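Local coordinates for protein putative NAD(P)H nitroreductase MhqN (Bacillus subtilis, PDB 3BEM) that binds FMN as a homodimer and is a putative NAD(P)H-dependent nitroreductase that may contribute to the degradation of aromatic compounds, at residues R24-F29 / G195-E200; L65-K70 / K82-S87; N78-V83 / C166-F171; S87-V92 / V189-I194. The protein carries 3 engineered substitutions. All blocks are in the same frame, centred on the assembly; numbering follows the deposited sequence.

In the fold
In this nitroreductase fold the antiparallel sheet has strand order 59-64, 88-95, 186-195, 164-168. Interaction 4 lies within the sheet, pairing its two inner strands, and the other three lie around it. Its centre is about 9 Å from that of interaction 3, where strand 164-168 meets the loop before helix 82-85, and about 10 Å from that of interaction 2, which ties this helix to helix 67-76. Interactions 2 and 3, 11 Å apart, share K82 and V83. Interaction 1, about 14 to 15 Å from the others, joins an early loop to the exit of strand 186-195 and encloses all three along the chain. Residues of interactions 1 to 3 bind FMN, K82 belonging to both 2 and 3.

Interaction 1. Residues R24-F29 / G195-E200; sequences RSASNF and GKEKTE. With FMN (flavin mononucleotide), chain G.
Hydrogen bonding to one carboxylate oxygen dominates this junction of two loops. The E197 side chain, CG anti to the backbone N (chi1 176°) and extended beyond it, reaches the backbone of S27 and N28. There OE2 accepts three bonds: from S27 N at 2.8 Å and N28 N at 3.3 Å, both from above the carboxylate plane, and from S27 OG nearly along the C-O axis. The N28 amide crosses E197 at about a right angle, and its OD1 takes K198 N on a lone pair at 3.3 Å. Of two waters, one bridges E197 OE1 and S25 O, and the other lies within hydrogen-bonding distance of both OE1 and R24 O. OE1 also salt-bridges R202. The F29 ring packs against the G195 backbone, CE1 3.4 Å from G195 N.

The R24 chain, bent at chi2 and chi3, lets NE donate in plane to FMN O3P at 2.9 Å. S25 N donates to the same oxygen at 2.8 Å, and S25 OG to O2P. E197 is placed as a second-shell residue, consistent with holding the loop whose R24 and S25 bind the phosphate, and its donors would be expected to favour the ionised carboxylate.

Interaction 2. Residues L65-K70 / K82-S87; sequences LDQDVK and KVVSSS. With FMN (flavin mononucleotide), chain G; PGO (S-1,2-propanediol), chain H.
The first turn of helix 67-76 packs against the short helix 82-85 and its exit, with the CA atoms of K70 and V84 nearest each other at one end and those of L65 and S87 at the other. K70 makes the largest single contribution. Its CG lies beside the backbone N, anti to the carbonyl carbon, and bends at chi3 (82°) and chi4 (-73°) curl the chain so that the ammonium sits against the end of the short helix. NZ donates to V83 O at 2.9 Å, in the carbonyl plane and on a lone pair, and to S86 O at 2.8 Å from above the carbonyl plane. A third bond, to Q67 OE1 at 2.8 Å, lies within its own helix. The arrangement places a lysine ammonium at the carboxyl end of helix 82-85, where its charge would be favourable to the helix dipole; S86, the first residue to leave helical geometry, turns its OG back onto V83 O, which thus accepts two donors. The Q67 amide is used at both ends: while OE1 receives K70, NE2 donates to V84 O at 2.9 Å in a nearly straight bond (169°), V84 O lying close to the amide plane. In the conformer given, V83 CG1 lies 3.2 Å from K70 O. D66 is the N-cap of helix 67-76, its OD1 accepting V69 N through the anti lone pair. At the far end of helix 82-85, K82 points away from this contact and gives NZ to FMN O2 at 2.8 Å and to A26 O.

Interaction 3. Residues N78-V83 / C166-F171; sequences NGQYKV and CPMIGF. With FMN (flavin mononucleotide), chain G.
Q80 leaves its backbone with CG anti to the carbonyl carbon (chi1 -63°) and runs extended to the flavin, while M168, a selenomethionine, bends at chi3 (70°) to bring its CE tip to tip with that amide. This is the FMN site of the nitroreductase family. Q80 OE1 accepts from FMN N3 at 2.9 Å, and NE2 donates to FMN O4 at 3.2 Å. NE2 also makes weak bonds to G170 O, 3.0 Å away, and to A77 O, and M168 CE rests 3.4 Å from it. Backbone just beyond the strand adds I169 N, donating to FMN N5 at 2.9 Å, and G170 N, donating to O4 at 3.0 Å; the O4 donors hold the ring in place. G170 centres an inverse gamma turn. C166 SG lies 3.5 Å from K82 NZ and beside FMN N1; the ammonium, bonded to O2, would be expected to stabilise negative charge on a reduced flavin. The CB and CG of N78 lean on G170 O. M168 CE also touches V83 CG2 on helix 82-85. Strand 164-168 is hydrogen-bonded to strand 186-195 through C166 with T193 and M168 with M191, and R134 of the second subunit binds F171 O.

Interaction 4. Residues S87-V92 / V189-I194; sequences SAVLLV and VMMITI. With PGO (S-1,2-propanediol), chain H.
The two central strands of the antiparallel sheet, 88-95 and 186-195, pair here, their segments running at 159° to one another. A88 with I194, L90 with I192 and V92 with M190 are hydrogen-bonded pairs; V89 with T193 and L91 with M191 are the non-hydrogen-bonded pairs between them. The straightest bond is L90 N to I192 O, 2.8 Å at 173°, returned by I192 N to L90 O. Each end of the ladder carries a classic beta bulge. At one, S87 and A88 both face I194, whose O takes A88 N and, weakly, S87 N; at the other, V189 and M190 both face V92, and V189 N approaches V92 O nearly along the C=O axis at 2.8 Å. The side chains of A88, L90, V92, M190, I192 and I194 lie on one face of this sheet. There V92 CG2 touches both I192 CD1 at 3.6 Å and M190 CG at 3.7 Å, while I194 CG2 meets A88 CB at 3.6 Å and crosses L90 obliquely, 3.9 Å from CD1. F154 of helix 136-161 packs on L90, and S148 on M190. On the face holding V89, L91, M191 and T193, selenomethionine M191 touches both V89 and L91. Its CG, anti to the backbone N, lies 3.6 Å from V89 CG1, and the bend at chi3 (-63°) brings CE to L91 CD1 at 3.5 Å, a tight contact in the conformer given. V89 CG2 runs alongside T193 CG2, and M168 of strand 164-168 packs against both M191 and T193.

Interaction 1. Residues R24-F29 / G195-E200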
# COMPACT_ATOMS: atom_id res chain seq x y z
N ARG B 24 8.78 -13.07 1.36
CA ARG B 24 10.08 -12.46 1.65
C ARG B 24 10.46 -11.61 0.47
O ARG B 24 10.23 -12.03 -0.67
CB ARG B 24 11.16 -13.53 1.88
CG ARG B 24 10.95 -14.31 3.17
CD ARG B 24 11.16 -13.44 4.42
NE ARG B 24 12.38 -12.65 4.30
CZ ARG B 24 13.60 -13.12 4.53
NH1 ARG B 24 13.77 -14.37 4.96
NH2 ARG B 24 14.64 -12.33 4.36
N SER B 25 11.03 -10.45 0.71
CA SER B 25 11.49 -9.58 -0.37
C SER B 25 12.71 -10.27 -0.96
O SER B 25 13.68 -10.56 -0.22
CB SER B 25 11.81 -8.18 0.12
OG SER B 25 10.63 -7.53 0.58
N ALA B 26 12.69 -10.59 -2.24
CA ALA B 26 13.81 -11.33 -2.86
C ALA B 26 15.11 -10.55 -2.94
O ALA B 26 15.12 -9.38 -3.32
CB ALA B 26 13.43 -11.80 -4.26
N SER B 27 16.19 -11.20 -2.61
CA SER B 27 17.50 -10.57 -2.82
C SER B 27 18.15 -11.00 -4.13
O SER B 27 18.99 -10.27 -4.65
CB SER B 27 18.45 -10.81 -1.64
OG SER B 27 18.64 -12.18 -1.43
N ASN B 28 17.76 -12.17 -4.62
CA ASN B 28 18.28 -12.73 -5.86
C ASN B 28 17.11 -13.30 -6.62
O ASN B 28 16.05 -13.52 -6.03
CB ASN B 28 19.30 -13.86 -5.58
CG ASN B 28 18.67 -15.11 -4.87
OD1 ASN B 28 18.22 -16.10 -5.52
ND2 ASN B 28 18.70 -15.09 -3.53
N PHE B 29 17.29 -13.53 -7.92
CA PHE B 29 16.37 -14.38 -8.67
C PHE B 29 17.18 -15.40 -9.48
O PHE B 29 18.33 -15.13 -9.84
CB PHE B 29 15.51 -13.55 -9.62
CG PHE B 29 14.61 -12.60 -8.92
CD1 PHE B 29 13.48 -13.08 -8.29
CD2 PHE B 29 14.86 -11.24 -8.93
CE1 PHE B 29 12.59 -12.22 -7.65
CE2 PHE B 29 14.06 -10.38 -8.26
CZ PHE B 29 12.87 -10.85 -7.65
N GLY B 195 9.99 -13.08 -9.73
CA GLY B 195 10.70 -14.22 -10.19
C GLY B 195 10.70 -15.31 -9.17
O GLY B 195 9.80 -15.36 -8.34
N LYS B 196 11.70 -16.19 -9.23
CA LYS B 196 11.84 -17.30 -8.27
C LYS B 196 13.19 -17.10 -7.58
O LYS B 196 14.24 -17.02 -8.26
CB LYS B 196 11.77 -18.65 -8.94
CG LYS B 196 10.44 -18.95 -9.68
CD LYS B 196 9.19 -19.00 -8.80
CE LYS B 196 7.91 -19.38 -9.64
NZ LYS B 196 7.82 -20.78 -10.08
N GLU B 197 13.16 -17.01 -6.26
CA GLU B 197 14.38 -16.89 -5.46
C GLU B 197 14.82 -18.27 -5.00
O GLU B 197 13.97 -19.08 -4.67
CB GLU B 197 14.14 -15.95 -4.28
CG GLU B 197 15.32 -15.85 -3.35
CD GLU B 197 15.26 -14.70 -2.40
OE1 GLU B 197 14.25 -14.60 -1.67
OE2 GLU B 197 16.25 -13.94 -2.33
N LYS B 198 16.12 -18.53 -4.92
CA LYS B 198 16.58 -19.78 -4.27
C LYS B 198 16.38 -19.67 -2.74
O LYS B 198 16.99 -18.83 -2.11
CB LYS B 198 18.03 -20.07 -4.58
CG LYS B 198 18.48 -21.39 -3.97
CD LYS B 198 19.83 -21.85 -4.49
CE LYS B 198 19.98 -23.33 -4.22
NZ LYS B 198 21.38 -23.76 -4.05
N THR B 199 15.53 -20.52 -2.19
CA THR B 199 15.12 -20.43 -0.80
C THR B 199 16.23 -20.83 0.16
O THR B 199 16.36 -20.25 1.24
CB THR B 199 13.93 -21.33 -0.50
OG1 THR B 199 12.95 -21.18 -1.53
CG2 THR B 199 13.30 -20.96 0.86
N GLU B 200 17.01 -21.84 -0.22
CA GLU B 200 18.11 -22.31 0.61
C GLU B 200 19.11 -21.17 0.88
O GLU B 200 19.77 -21.16 1.91
CB GLU B 200 18.80 -23.52 -0.04
N1 FMN G . 15.12 -4.01 -1.71
C2 FMN G . 16.18 -3.89 -2.58
O2 FMN G . 16.96 -4.85 -2.64
N3 FMN G . 16.35 -2.77 -3.35
C4 FMN G . 15.50 -1.68 -3.25
O4 FMN G . 15.65 -0.75 -4.07
C4A FMN G . 14.42 -1.80 -2.37
N5 FMN G . 13.54 -0.72 -2.22
C5A FMN G . 12.43 -0.92 -1.42
C6 FMN G . 11.47 0.12 -1.37
C7 FMN G . 10.32 -0.05 -0.60
C7M FMN G . 9.19 0.94 -0.81
C8 FMN G . 10.11 -1.21 0.13
C8M FMN G . 8.70 -1.55 0.62
C9 FMN G . 11.07 -2.22 0.13
C9A FMN G . 12.21 -2.09 -0.67
N10 FMN G . 13.17 -3.12 -0.73
C10 FMN G . 14.23 -2.96 -1.61
C1' FMN G . 13.03 -4.30 0.17
C2' FMN G . 13.27 -4.04 1.66
O2' FMN G . 14.67 -4.00 1.89
C3' FMN G . 12.62 -5.18 2.43
O3' FMN G . 11.19 -5.10 2.20
C4' FMN G . 12.97 -5.21 3.92
O4' FMN G . 14.39 -5.40 4.09
C5' FMN G . 12.19 -6.35 4.62
O5' FMN G . 12.45 -7.65 4.04
P FMN G . 11.24 -8.70 4.02
O1P FMN G . 10.84 -8.94 5.44
O2P FMN G . 10.25 -7.94 3.22
O3P FMN G . 11.76 -9.94 3.36
O HOH W 1 11.62 -14.18 -1.96
O HOH W 2 14.75 -12.98 0.60

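Interaction 2. Residues L65-K70 / K82-S87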
# COMPACT_ATOMS: atom_id res chain seq x y z
N LEU B 65 8.99 -7.56 -19.74
CA LEU B 65 9.39 -8.96 -19.91
C LEU B 65 10.62 -9.02 -20.79
O LEU B 65 11.41 -9.98 -20.76
CB LEU B 65 8.23 -9.76 -20.54
CG LEU B 65 6.87 -9.74 -19.84
CD1 LEU B 65 5.76 -10.35 -20.72
CD2 LEU B 65 6.97 -10.45 -18.54
N ASP B 66 10.79 -8.00 -21.62
CA ASP B 66 11.90 -7.99 -22.58
C ASP B 66 13.26 -7.92 -21.90
O ASP B 66 13.58 -6.95 -21.21
CB ASP B 66 11.74 -6.82 -23.57
CG ASP B 66 12.75 -6.89 -24.71
OD1 ASP B 66 13.91 -6.49 -24.53
OD2 ASP B 66 12.38 -7.40 -25.79
N GLN B 67 14.11 -8.93 -22.13
CA GLN B 67 15.36 -8.99 -21.43
C GLN B 67 16.32 -7.85 -21.82
O GLN B 67 17.08 -7.35 -21.00
CB GLN B 67 15.99 -10.36 -21.61
CG GLN B 67 17.18 -10.60 -20.74
CD GLN B 67 16.89 -10.50 -19.24
OE1 GLN B 67 15.76 -10.55 -18.78
NE2 GLN B 67 17.96 -10.40 -18.48
N ASP B 68 16.26 -7.40 -23.07
CA ASP B 68 17.14 -6.30 -23.46
C ASP B 68 16.76 -5.03 -22.69
O ASP B 68 17.63 -4.27 -22.25
CB ASP B 68 17.02 -6.05 -24.96
CG ASP B 68 17.96 -4.94 -25.43
OD1 ASP B 68 19.18 -5.09 -25.24
OD2 ASP B 68 17.47 -3.95 -26.00
N VAL B 69 15.47 -4.80 -22.55
CA VAL B 69 15.00 -3.63 -21.80
C VAL B 69 15.38 -3.74 -20.31
O VAL B 69 15.80 -2.78 -19.71
CB VAL B 69 13.50 -3.38 -21.94
CG1 VAL B 69 13.11 -2.15 -21.17
CG2 VAL B 69 13.11 -3.19 -23.43
N LYS B 70 15.27 -4.94 -19.76
CA LYS B 70 15.67 -5.14 -18.35
C LYS B 70 17.15 -4.86 -18.14
O LYS B 70 17.53 -4.21 -17.17
CB LYS B 70 15.29 -6.57 -17.89
CG LYS B 70 13.79 -6.78 -17.75
CD LYS B 70 13.29 -8.23 -17.90
CE LYS B 70 13.42 -9.07 -16.65
NZ LYS B 70 14.86 -9.48 -16.31
N LYS B 82 19.37 -7.61 -9.73
CA LYS B 82 18.07 -8.30 -9.72
C LYS B 82 17.09 -7.84 -10.84
O LYS B 82 16.22 -8.61 -11.22
CB LYS B 82 17.44 -8.29 -8.31
CG LYS B 82 16.96 -6.96 -7.87
CD LYS B 82 16.41 -7.02 -6.38
CE LYS B 82 17.48 -6.90 -5.39
NZ LYS B 82 16.88 -7.18 -4.10
N VAL B 83 17.23 -6.62 -11.36
CA VAL B 83 16.44 -6.20 -12.52
C VAL B 83 16.72 -7.13 -13.72
O VAL B 83 15.79 -7.47 -14.47
CB VAL B 83 16.68 -4.71 -12.89
CG1 VAL B 83 16.22 -4.40 -14.29
CG2 VAL B 83 15.96 -3.80 -11.91
N VAL B 84 17.98 -7.54 -13.88
CA VAL B 84 18.39 -8.46 -14.97
C VAL B 84 17.96 -9.91 -14.74
O VAL B 84 17.42 -10.55 -15.65
CB VAL B 84 19.92 -8.32 -15.20
CG1 VAL B 84 20.47 -9.33 -16.24
CG2 VAL B 84 20.23 -6.87 -15.61
N SER B 85 18.19 -10.42 -13.53
CA SER B 85 17.93 -11.84 -13.23
C SER B 85 16.43 -12.13 -13.05
O SER B 85 16.01 -13.26 -13.19
CB SER B 85 18.65 -12.28 -11.98
OG SER B 85 18.30 -11.45 -10.88
N SER B 86 15.65 -11.12 -12.67
CA SER B 86 14.20 -11.27 -12.53
C SER B 86 13.50 -11.83 -13.75
O SER B 86 13.97 -11.71 -14.89
CB SER B 86 13.54 -9.93 -12.21
OG SER B 86 13.68 -8.99 -13.26
N SER B 87 12.36 -12.46 -13.52
CA SER B 87 11.50 -12.88 -14.63
C SER B 87 10.80 -11.72 -15.32
O SER B 87 10.61 -11.77 -16.53
CB SER B 87 10.49 -13.91 -14.16
OG SER B 87 11.18 -15.00 -13.56
N1 FMN G . 15.12 -4.01 -1.71
C2 FMN G . 16.18 -3.89 -2.58
O2 FMN G . 16.96 -4.85 -2.64
N3 FMN G . 16.35 -2.77 -3.35
C4 FMN G . 15.50 -1.68 -3.25
O4 FMN G . 15.65 -0.75 -4.07
C4A FMN G . 14.42 -1.80 -2.37
N5 FMN G . 13.54 -0.72 -2.22
C5A FMN G . 12.43 -0.92 -1.42
C6 FMN G . 11.47 0.12 -1.37
C7 FMN G . 10.32 -0.05 -0.60
C7M FMN G . 9.19 0.94 -0.81
C8 FMN G . 10.11 -1.21 0.13
C8M FMN G . 8.70 -1.55 0.62
C9 FMN G . 11.07 -2.22 0.13
C9A FMN G . 12.21 -2.09 -0.67
N10 FMN G . 13.17 -3.12 -0.73
C10 FMN G . 14.23 -2.96 -1.61
C1' FMN G . 13.03 -4.30 0.17
C2' FMN G . 13.27 -4.04 1.66
O2' FMN G . 14.67 -4.00 1.89
C3' FMN G . 12.62 -5.18 2.43
O3' FMN G . 11.19 -5.10 2.20
C4' FMN G . 12.97 -5.21 3.92
O4' FMN G . 14.39 -5.40 4.09
C5' FMN G . 12.19 -6.35 4.62
O5' FMN G . 12.45 -7.65 4.04
P FMN G . 11.24 -8.70 4.02
O1P FMN G . 10.84 -8.94 5.44
O2P FMN G . 10.25 -7.94 3.22
O3P FMN G . 11.76 -9.94 3.36
C1 PGO H . 10.53 -14.11 -19.14
C2 PGO H . 9.66 -13.28 -20.07
C3 PGO H . 10.40 -12.94 -21.38
O1 PGO H . 10.07 -14.14 -17.78
O2 PGO H . 8.42 -13.99 -20.33

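Interaction 3. Residues N78-V83 / C166-F171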
# COMPACT_ATOMS: atom_id res chain seq x y z
N ASN B 78 20.00 1.88 -10.03
CA ASN B 78 21.13 1.99 -9.13
C ASN B 78 22.06 0.79 -9.24
O ASN B 78 22.68 0.38 -8.29
CB ASN B 78 20.66 2.26 -7.70
CG ASN B 78 19.98 3.64 -7.54
OD1 ASN B 78 19.75 4.39 -8.50
ND2 ASN B 78 19.62 3.96 -6.31
N GLY B 79 22.18 0.24 -10.44
CA GLY B 79 23.00 -0.92 -10.65
C GLY B 79 22.55 -2.26 -10.09
O GLY B 79 23.31 -3.20 -10.08
N GLN B 80 21.31 -2.37 -9.65
CA GLN B 80 20.84 -3.58 -9.00
C GLN B 80 20.61 -4.70 -10.02
O GLN B 80 19.71 -4.67 -10.86
CB GLN B 80 19.58 -3.30 -8.21
CG GLN B 80 19.80 -2.32 -7.07
CD GLN B 80 18.56 -2.19 -6.22
OE1 GLN B 80 18.19 -3.14 -5.52
NE2 GLN B 80 17.86 -1.05 -6.33
N TYR B 81 21.43 -5.74 -9.87
CA TYR B 81 21.41 -6.85 -10.80
C TYR B 81 20.12 -7.64 -10.82
O TYR B 81 19.77 -8.24 -11.85
CB TYR B 81 22.54 -7.79 -10.45
CG TYR B 81 22.61 -8.96 -11.38
CD1 TYR B 81 23.03 -8.80 -12.68
CD2 TYR B 81 22.26 -10.24 -10.94
CE1 TYR B 81 23.07 -9.88 -13.56
CE2 TYR B 81 22.28 -11.31 -11.81
CZ TYR B 81 22.69 -11.12 -13.11
OH TYR B 81 22.76 -12.21 -13.95
N LYS B 82 19.37 -7.61 -9.73
CA LYS B 82 18.07 -8.30 -9.72
C LYS B 82 17.09 -7.84 -10.84
O LYS B 82 16.22 -8.61 -11.22
CB LYS B 82 17.44 -8.29 -8.31
CG LYS B 82 16.96 -6.96 -7.87
CD LYS B 82 16.41 -7.02 -6.38
CE LYS B 82 17.48 -6.90 -5.39
NZ LYS B 82 16.88 -7.18 -4.10
N VAL B 83 17.23 -6.62 -11.36
CA VAL B 83 16.44 -6.20 -12.52
C VAL B 83 16.72 -7.13 -13.72
O VAL B 83 15.79 -7.47 -14.47
CB VAL B 83 16.68 -4.71 -12.89
CG1 VAL B 83 16.22 -4.40 -14.29
CG2 VAL B 83 15.96 -3.80 -11.91
N CYS B 166 10.38 -8.41 -5.13
CA CYS B 166 11.15 -7.43 -4.33
C CYS B 166 10.64 -6.07 -4.73
O CYS B 166 10.80 -5.68 -5.87
CB CYS B 166 12.63 -7.57 -4.56
SG CYS B 166 13.50 -6.54 -3.34
N PRO B 167 10.03 -5.32 -3.81
CA PRO B 167 9.68 -3.92 -4.03
C PRO B 167 10.95 -3.12 -3.97
O PRO B 167 11.87 -3.48 -3.21
CB PRO B 167 8.77 -3.59 -2.89
CG PRO B 167 9.22 -4.48 -1.80
CD PRO B 167 9.75 -5.74 -2.41
N MSE B 168 11.05 -2.08 -4.76
CA MSE B 168 12.27 -1.31 -4.96
C MSE B 168 11.97 0.20 -5.11
O MSE B 168 11.06 0.60 -5.83
CB MSE B 168 13.05 -1.82 -6.19
CG MSE B 168 13.31 -3.32 -6.13
SE MSE B 168 13.87 -3.96 -7.87
CE MSE B 168 15.65 -3.11 -7.94
N ILE B 169 12.78 0.99 -4.43
CA ILE B 169 12.78 2.44 -4.61
C ILE B 169 14.17 2.92 -5.01
O ILE B 169 14.36 4.11 -5.31
CB ILE B 169 12.30 3.15 -3.33
CG1 ILE B 169 11.87 4.60 -3.62
CG2 ILE B 169 13.38 3.08 -2.21
CD1 ILE B 169 10.77 4.74 -4.57
N GLY B 170 15.14 2.02 -5.03
CA GLY B 170 16.49 2.31 -5.45
C GLY B 170 16.69 2.46 -6.94
O GLY B 170 17.32 1.66 -7.55
N PHE B 171 16.08 3.47 -7.52
CA PHE B 171 16.14 3.77 -8.96
C PHE B 171 16.02 5.25 -9.22
O PHE B 171 15.47 5.98 -8.39
CB PHE B 171 15.09 2.97 -9.75
CG PHE B 171 13.68 3.35 -9.45
CD1 PHE B 171 13.07 4.41 -10.10
CD2 PHE B 171 12.94 2.63 -8.50
CE1 PHE B 171 11.75 4.76 -9.80
CE2 PHE B 171 11.62 2.98 -8.20
CZ PHE B 171 11.03 4.06 -8.85
N1 FMN G . 15.12 -4.01 -1.71
C2 FMN G . 16.18 -3.89 -2.58
O2 FMN G . 16.96 -4.85 -2.64
N3 FMN G . 16.35 -2.77 -3.35
C4 FMN G . 15.50 -1.68 -3.25
O4 FMN G . 15.65 -0.75 -4.07
C4A FMN G . 14.42 -1.80 -2.37
N5 FMN G . 13.54 -0.72 -2.22
C5A FMN G . 12.43 -0.92 -1.42
C6 FMN G . 11.47 0.12 -1.37
C7 FMN G . 10.32 -0.05 -0.60
C7M FMN G . 9.19 0.94 -0.81
C8 FMN G . 10.11 -1.21 0.13
C8M FMN G . 8.70 -1.55 0.62
C9 FMN G . 11.07 -2.22 0.13
C9A FMN G . 12.21 -2.09 -0.67
N10 FMN G . 13.17 -3.12 -0.73
C10 FMN G . 14.23 -2.96 -1.61
C1' FMN G . 13.03 -4.30 0.17
C2' FMN G . 13.27 -4.04 1.66
O2' FMN G . 14.67 -4.00 1.89
C3' FMN G . 12.62 -5.18 2.43
O3' FMN G . 11.19 -5.10 2.20
C4' FMN G . 12.97 -5.21 3.92
O4' FMN G . 14.39 -5.40 4.09
C5' FMN G . 12.19 -6.35 4.62
O5' FMN G . 12.45 -7.65 4.04
P FMN G . 11.24 -8.70 4.02
O1P FMN G . 10.84 -8.94 5.44
O2P FMN G . 10.25 -7.94 3.22
O3P FMN G . 11.76 -9.94 3.36

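Interaction 4. Residues S87-V92 / V189-I194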
# COMPACT_ATOMS: atom_id res chain seq x y z
N SER B 87 12.36 -12.46 -13.52
CA SER B 87 11.50 -12.88 -14.63
C SER B 87 10.80 -11.72 -15.32
O SER B 87 10.61 -11.77 -16.53
CB SER B 87 10.49 -13.91 -14.16
OG SER B 87 11.18 -15.00 -13.56
N ALA B 88 10.46 -10.69 -14.56
CA ALA B 88 9.88 -9.47 -15.09
C ALA B 88 10.19 -8.33 -14.12
O ALA B 88 10.44 -8.56 -12.92
CB ALA B 88 8.37 -9.60 -15.31
N VAL B 89 10.21 -7.11 -14.65
CA VAL B 89 10.36 -5.89 -13.85
C VAL B 89 9.10 -5.04 -14.07
O VAL B 89 8.75 -4.80 -15.22
CB VAL B 89 11.60 -5.04 -14.21
CG1 VAL B 89 11.66 -3.85 -13.19
CG2 VAL B 89 12.90 -5.84 -14.15
N LEU B 90 8.36 -4.68 -12.99
CA LEU B 90 7.16 -3.83 -13.12
C LEU B 90 7.45 -2.45 -12.60
O LEU B 90 8.11 -2.29 -11.56
CB LEU B 90 6.01 -4.41 -12.29
CG LEU B 90 5.41 -5.75 -12.75
CD1 LEU B 90 6.33 -6.92 -12.60
CD2 LEU B 90 4.16 -5.95 -11.90
N LEU B 91 6.99 -1.44 -13.33
CA LEU B 91 6.98 -0.09 -12.83
C LEU B 91 5.57 0.22 -12.42
O LEU B 91 4.64 0.11 -13.20
CB LEU B 91 7.51 0.89 -13.89
CG LEU B 91 9.03 0.81 -14.13
CD1 LEU B 91 9.84 1.08 -12.82
CD2 LEU B 91 9.41 -0.53 -14.87
N VAL B 92 5.43 0.57 -11.15
CA VAL B 92 4.15 0.91 -10.60
C VAL B 92 3.98 2.42 -10.69
O VAL B 92 4.71 3.18 -10.07
CB VAL B 92 4.02 0.45 -9.13
CG1 VAL B 92 2.56 0.68 -8.64
CG2 VAL B 92 4.48 -1.04 -8.94
N VAL B 189 6.04 5.32 -8.84
CA VAL B 189 5.86 5.15 -7.40
C VAL B 189 6.79 4.07 -6.82
O VAL B 189 7.35 4.25 -5.76
CB VAL B 189 4.41 4.90 -7.06
CG1 VAL B 189 4.19 4.52 -5.53
CG2 VAL B 189 3.50 6.10 -7.58
N MSE B 190 6.97 2.99 -7.55
CA MSE B 190 7.90 1.94 -7.17
C MSE B 190 8.18 1.04 -8.33
O MSE B 190 7.51 1.10 -9.34
CB MSE B 190 7.42 1.13 -5.94
CG MSE B 190 6.39 0.19 -5.99
SE MSE B 190 6.26 -0.59 -4.09
CE MSE B 190 5.13 0.86 -3.59
N MSE B 191 9.22 0.25 -8.15
CA MSE B 191 9.58 -0.82 -9.05
C MSE B 191 9.37 -2.13 -8.28
O MSE B 191 9.60 -2.20 -7.08
CB MSE B 191 11.03 -0.61 -9.48
CG MSE B 191 11.59 -1.65 -10.38
SE MSE B 191 13.50 -1.16 -10.75
CE MSE B 191 13.07 0.47 -11.64
N ILE B 192 8.89 -3.17 -8.96
CA ILE B 192 8.78 -4.49 -8.35
C ILE B 192 9.37 -5.49 -9.29
O ILE B 192 8.90 -5.61 -10.43
CB ILE B 192 7.32 -4.88 -8.07
CG1 ILE B 192 6.64 -3.81 -7.17
CG2 ILE B 192 7.26 -6.27 -7.41
CD1 ILE B 192 5.11 -4.01 -7.01
N THR B 193 10.36 -6.22 -8.81
CA THR B 193 10.85 -7.39 -9.55
C THR B 193 10.06 -8.60 -9.13
O THR B 193 9.68 -8.73 -7.96
CB THR B 193 12.35 -7.63 -9.40
OG1 THR B 193 12.75 -7.46 -8.04
CG2 THR B 193 13.13 -6.70 -10.27
N ILE B 194 9.87 -9.53 -10.07
CA ILE B 194 9.17 -10.78 -9.79
C ILE B 194 9.98 -11.92 -10.41
O ILE B 194 10.60 -11.78 -11.46
CB ILE B 194 7.70 -10.73 -10.32
CG1 ILE B 194 6.97 -12.00 -9.90
CG2 ILE B 194 7.67 -10.53 -11.88
CD1 ILE B 194 5.48 -11.91 -10.12
C1 PGO H . 10.53 -14.11 -19.14
C2 PGO H . 9.66 -13.28 -20.07
C3 PGO H . 10.40 -12.94 -21.38
O1 PGO H . 10.07 -14.14 -17.78
O2 PGO H . 8.42 -13.99 -20.33